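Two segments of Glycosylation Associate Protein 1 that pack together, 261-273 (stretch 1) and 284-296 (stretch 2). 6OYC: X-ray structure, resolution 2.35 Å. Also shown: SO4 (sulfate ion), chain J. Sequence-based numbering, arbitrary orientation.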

# COMPACT_ATOMS: atom_id res chain seq x y z
N ASN A 261 0.75 14.71 8.07
CA ASN A 261 0.42 15.40 9.31
C ASN A 261 -0.26 16.74 8.98
O ASN A 261 0.36 17.63 8.37
CB ASN A 261 1.69 15.60 10.13
CG ASN A 261 1.40 16.08 11.52
OD1 ASN A 261 0.52 16.91 11.73
ND2 ASN A 261 2.14 15.54 12.48
N ALA A 262 -1.52 16.88 9.39
CA ALA A 262 -2.28 18.11 9.13
C ALA A 262 -1.52 19.36 9.56
O ALA A 262 -1.50 20.38 8.85
CB ALA A 262 -3.63 18.03 9.83
N HIS A 263 -0.89 19.31 10.74
CA HIS A 263 -0.10 20.46 11.18
C HIS A 263 0.98 20.80 10.16
O HIS A 263 1.20 21.98 9.85
CB HIS A 263 0.54 20.18 12.55
CG HIS A 263 1.58 21.19 12.93
ND1 HIS A 263 1.28 22.42 13.46
CD2 HIS A 263 2.94 21.15 12.81
CE1 HIS A 263 2.39 23.09 13.69
NE2 HIS A 263 3.42 22.34 13.30
N ASN A 264 1.67 19.78 9.64
CA ASN A 264 2.71 20.03 8.64
C ASN A 264 2.11 20.61 7.36
O ASN A 264 2.71 21.49 6.74
CB ASN A 264 3.46 18.74 8.32
CG ASN A 264 4.42 18.35 9.42
OD1 ASN A 264 4.57 19.05 10.42
ND2 ASN A 264 5.10 17.22 9.23
N VAL A 265 0.94 20.12 6.95
CA VAL A 265 0.28 20.70 5.80
C VAL A 265 -0.03 22.18 6.06
O VAL A 265 0.39 23.06 5.31
CB VAL A 265 -0.98 19.91 5.43
CG1 VAL A 265 -1.72 20.62 4.31
CG2 VAL A 265 -0.61 18.48 5.05
N LEU A 266 -0.76 22.45 7.14
CA LEU A 266 -1.23 23.80 7.43
C LEU A 266 -0.11 24.78 7.70
O LEU A 266 -0.35 25.99 7.71
CB LEU A 266 -2.17 23.80 8.62
CG LEU A 266 -3.39 22.94 8.39
CD1 LEU A 266 -3.97 22.49 9.73
CD2 LEU A 266 -4.37 23.78 7.59
N GLU A 267 1.11 24.29 7.93
CA GLU A 267 2.24 25.16 8.18
C GLU A 267 2.98 25.54 6.90
O GLU A 267 3.65 26.58 6.88
CB GLU A 267 3.18 24.48 9.18
CG GLU A 267 4.64 24.83 9.08
CD GLU A 267 5.50 24.05 10.07
OE1 GLU A 267 5.64 22.81 9.89
OE2 GLU A 267 6.06 24.68 11.01
N ASP A 268 2.84 24.75 5.84
CA ASP A 268 3.61 24.95 4.61
C ASP A 268 2.88 25.92 3.68
O ASP A 268 2.42 25.57 2.60
CB ASP A 268 3.87 23.61 3.94
CG ASP A 268 4.82 23.72 2.76
OD1 ASP A 268 5.17 24.86 2.37
OD2 ASP A 268 5.20 22.67 2.20
N TYR A 269 2.78 27.17 4.15
CA TYR A 269 2.16 28.25 3.37
C TYR A 269 2.70 28.31 1.95
O TYR A 269 1.94 28.56 1.00
CB TYR A 269 2.41 29.60 4.03
CG TYR A 269 1.55 29.98 5.21
CD1 TYR A 269 0.34 30.65 5.04
CD2 TYR A 269 1.98 29.74 6.52
CE1 TYR A 269 -0.44 31.04 6.12
CE2 TYR A 269 1.20 30.11 7.61
CZ TYR A 269 -0.00 30.76 7.41
OH TYR A 269 -0.78 31.15 8.49
N SER A 270 4.01 28.11 1.78
CA SER A 270 4.63 28.28 0.47
C SER A 270 4.08 27.27 -0.53
O SER A 270 3.78 27.62 -1.67
CB SER A 270 6.15 28.17 0.59
OG SER A 270 6.69 29.34 1.19
N SER A 271 3.94 26.00 -0.10
CA SER A 271 3.36 24.99 -0.98
C SER A 271 1.89 25.28 -1.26
O SER A 271 1.44 25.19 -2.40
CB SER A 271 3.52 23.60 -0.38
OG SER A 271 4.88 23.19 -0.31
N LEU A 272 1.12 25.60 -0.21
CA LEU A 272 -0.32 25.75 -0.37
C LEU A 272 -0.66 26.95 -1.25
O LEU A 272 -1.61 26.90 -2.03
CB LEU A 272 -1.00 25.91 0.99
CG LEU A 272 -0.81 24.76 1.97
CD1 LEU A 272 -1.73 24.95 3.15
CD2 LEU A 272 -1.07 23.43 1.29
N SER A 273 0.12 28.03 -1.13
CA SER A 273 -0.15 29.21 -1.94
C SER A 273 0.17 28.98 -3.41
O SER A 273 -0.32 29.73 -4.25
CB SER A 273 0.63 30.42 -1.42
OG SER A 273 2.01 30.28 -1.69
N ASP A 284 -12.76 16.63 7.73
CA ASP A 284 -12.23 17.48 8.80
C ASP A 284 -10.95 18.20 8.35
O ASP A 284 -10.82 19.41 8.53
CB ASP A 284 -12.00 16.69 10.10
CG ASP A 284 -11.29 15.34 9.90
OD1 ASP A 284 -10.86 15.02 8.77
OD2 ASP A 284 -11.16 14.57 10.88
N ILE A 285 -10.01 17.46 7.73
CA ILE A 285 -8.82 18.11 7.19
C ILE A 285 -9.21 19.16 6.16
O ILE A 285 -8.66 20.27 6.14
CB ILE A 285 -7.86 17.07 6.59
CG1 ILE A 285 -7.24 16.18 7.68
CG2 ILE A 285 -6.76 17.75 5.80
CD1 ILE A 285 -5.97 15.43 7.22
N ALA A 286 -10.17 18.83 5.29
CA ALA A 286 -10.60 19.78 4.28
C ALA A 286 -11.04 21.09 4.92
O ALA A 286 -10.68 22.17 4.44
CB ALA A 286 -11.74 19.20 3.44
N ALA A 287 -11.78 20.98 6.03
CA ALA A 287 -12.30 22.15 6.73
C ALA A 287 -11.17 22.98 7.32
O ALA A 287 -11.17 24.21 7.19
CB ALA A 287 -13.27 21.70 7.82
N GLN A 288 -10.21 22.33 7.98
CA GLN A 288 -9.05 23.08 8.46
C GLN A 288 -8.36 23.82 7.32
O GLN A 288 -8.00 24.99 7.46
CB GLN A 288 -8.05 22.17 9.16
CG GLN A 288 -8.48 21.61 10.51
CD GLN A 288 -7.43 20.67 11.07
OE1 GLN A 288 -7.45 19.47 10.80
NE2 GLN A 288 -6.49 21.22 11.83
N LEU A 289 -8.16 23.14 6.19
CA LEU A 289 -7.52 23.78 5.05
C LEU A 289 -8.32 24.99 4.58
O LEU A 289 -7.79 26.10 4.47
CB LEU A 289 -7.35 22.78 3.91
CG LEU A 289 -6.11 21.91 4.06
CD1 LEU A 289 -6.19 20.74 3.10
CD2 LEU A 289 -4.87 22.75 3.80
N LYS A 290 -9.62 24.79 4.29
CA LYS A 290 -10.48 25.89 3.88
C LYS A 290 -10.47 27.03 4.90
O LYS A 290 -10.59 28.20 4.52
CB LYS A 290 -11.91 25.38 3.68
CG LYS A 290 -12.16 24.67 2.37
CD LYS A 290 -12.29 25.65 1.18
CE LYS A 290 -13.17 25.05 0.06
NZ LYS A 290 -13.06 25.79 -1.25
N GLU A 291 -10.34 26.70 6.18
CA GLU A 291 -10.24 27.72 7.21
C GLU A 291 -8.99 28.57 7.02
O GLU A 291 -9.04 29.80 7.14
CB GLU A 291 -10.24 27.07 8.59
CG GLU A 291 -10.17 28.00 9.79
CD GLU A 291 -10.69 27.34 11.07
OE1 GLU A 291 -11.38 28.02 11.87
OE2 GLU A 291 -10.43 26.13 11.27
N LYS A 292 -7.86 27.93 6.72
CA LYS A 292 -6.60 28.65 6.79
C LYS A 292 -6.19 29.29 5.47
O LYS A 292 -5.48 30.31 5.50
CB LYS A 292 -5.47 27.74 7.29
CG LYS A 292 -4.23 28.53 7.74
CD LYS A 292 -3.25 27.66 8.51
CE LYS A 292 -2.04 28.46 9.00
NZ LYS A 292 -1.07 27.61 9.79
N ILE A 293 -6.58 28.76 4.32
CA ILE A 293 -6.18 29.39 3.08
C ILE A 293 -7.34 29.41 2.11
O ILE A 293 -8.22 28.55 2.12
CB ILE A 293 -4.94 28.73 2.42
CG1 ILE A 293 -4.42 29.64 1.28
CG2 ILE A 293 -5.28 27.34 1.92
CD1 ILE A 293 -3.08 29.23 0.63
N ASP A 294 -7.34 30.45 1.28
CA ASP A 294 -8.33 30.65 0.24
C ASP A 294 -7.84 29.94 -1.01
O ASP A 294 -7.21 30.52 -1.90
CB ASP A 294 -8.54 32.14 0.01
CG ASP A 294 -9.73 32.42 -0.85
OD1 ASP A 294 -10.80 31.84 -0.56
OD2 ASP A 294 -9.60 33.22 -1.80
N LYS A 295 -8.13 28.64 -1.05
CA LYS A 295 -7.86 27.79 -2.20
C LYS A 295 -9.03 26.84 -2.35
O LYS A 295 -9.66 26.45 -1.36
CB LYS A 295 -6.57 26.96 -2.03
CG LYS A 295 -5.28 27.75 -2.11
CD LYS A 295 -5.02 28.26 -3.51
CE LYS A 295 -3.71 29.03 -3.54
NZ LYS A 295 -3.29 29.43 -4.91
N PRO A 296 -9.36 26.45 -3.58
CA PRO A 296 -10.32 25.35 -3.76
C PRO A 296 -9.79 24.10 -3.07
O PRO A 296 -8.67 23.65 -3.32
CB PRO A 296 -10.41 25.20 -5.28
CG PRO A 296 -9.73 26.44 -5.86
CD PRO A 296 -8.75 26.91 -4.85
S SO4 J . 4.41 15.58 5.67
O1 SO4 J . 4.71 15.68 4.24
O2 SO4 J . 4.98 16.72 6.39
O3 SO4 J . 2.94 15.58 5.86
O4 SO4 J . 4.95 14.32 6.20

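Two helices that run side by side in nearly the same direction often share an apolar seam, leaving polar side chains to fasten its margins, and these segments of Glycosylation Associate Protein 1 illustrate the arrangement well. Helix 262-267 and helix 284-292 cross at -23°, their axes 10.5 Å apart at closest approach. The register advances a turn at a time, Ala-262 lying across from Ile-285 and Leu-266 from Leu-289. Stretch 1 then breaks at Asp-268, whose OD1 caps a second helix by accepting from Ser-271 N at 3.0 Å, while its OD2 accepts a hydrogen bond from Ser-271 OG at 2.6 Å. Beyond Lys-292, stretch 2 leaves helical geometry at Ile-293.

Leu-289 is the hub of the seam. Its CD2 lies 3.8 Å from Val-265 CG1, 4.0 Å from Leu-266 CD2 and 3.9 Å from Leu-272 CD1, so a single methyl meets side chains from both helices of stretch 1. At one end the small Ala-262 points toward stretch 2, its CB 4.4 Å from Ile-285 CD1; at the other, Ile-293, with both chi angles t, extends CD1 to 3.9 Å from Leu-272 CB. The branched side chains of valine, leucine and isoleucine, with the smaller methyl of Ala-262, fill space without leaving a polar atom unsatisfied.

The lysines work differently, combining a long hydrocarbon chain with a charged end. Lys-292 is fully extended, all four chi angles t: its CD packs 4.0 Å from Leu-266 CB, and NZ donates to Leu-266 O at 2.7 Å, a carbonyl near the helix break. Tyr-269 reaches in from the side, OH 3.0 Å from Lys-292 CE. Farther along, Lys-295 NZ donates to Ser-273 O at 3.1 Å. Both cross-stretch hydrogen bonds thus pair a lysine with a backbone carbonyl. The whole contact buries 620 Å², counting both sides; Val-265, Leu-272, Ile-285 and Leu-289 are buried, and Leu-266 has the largest area covered by the other stretch, 100 Å².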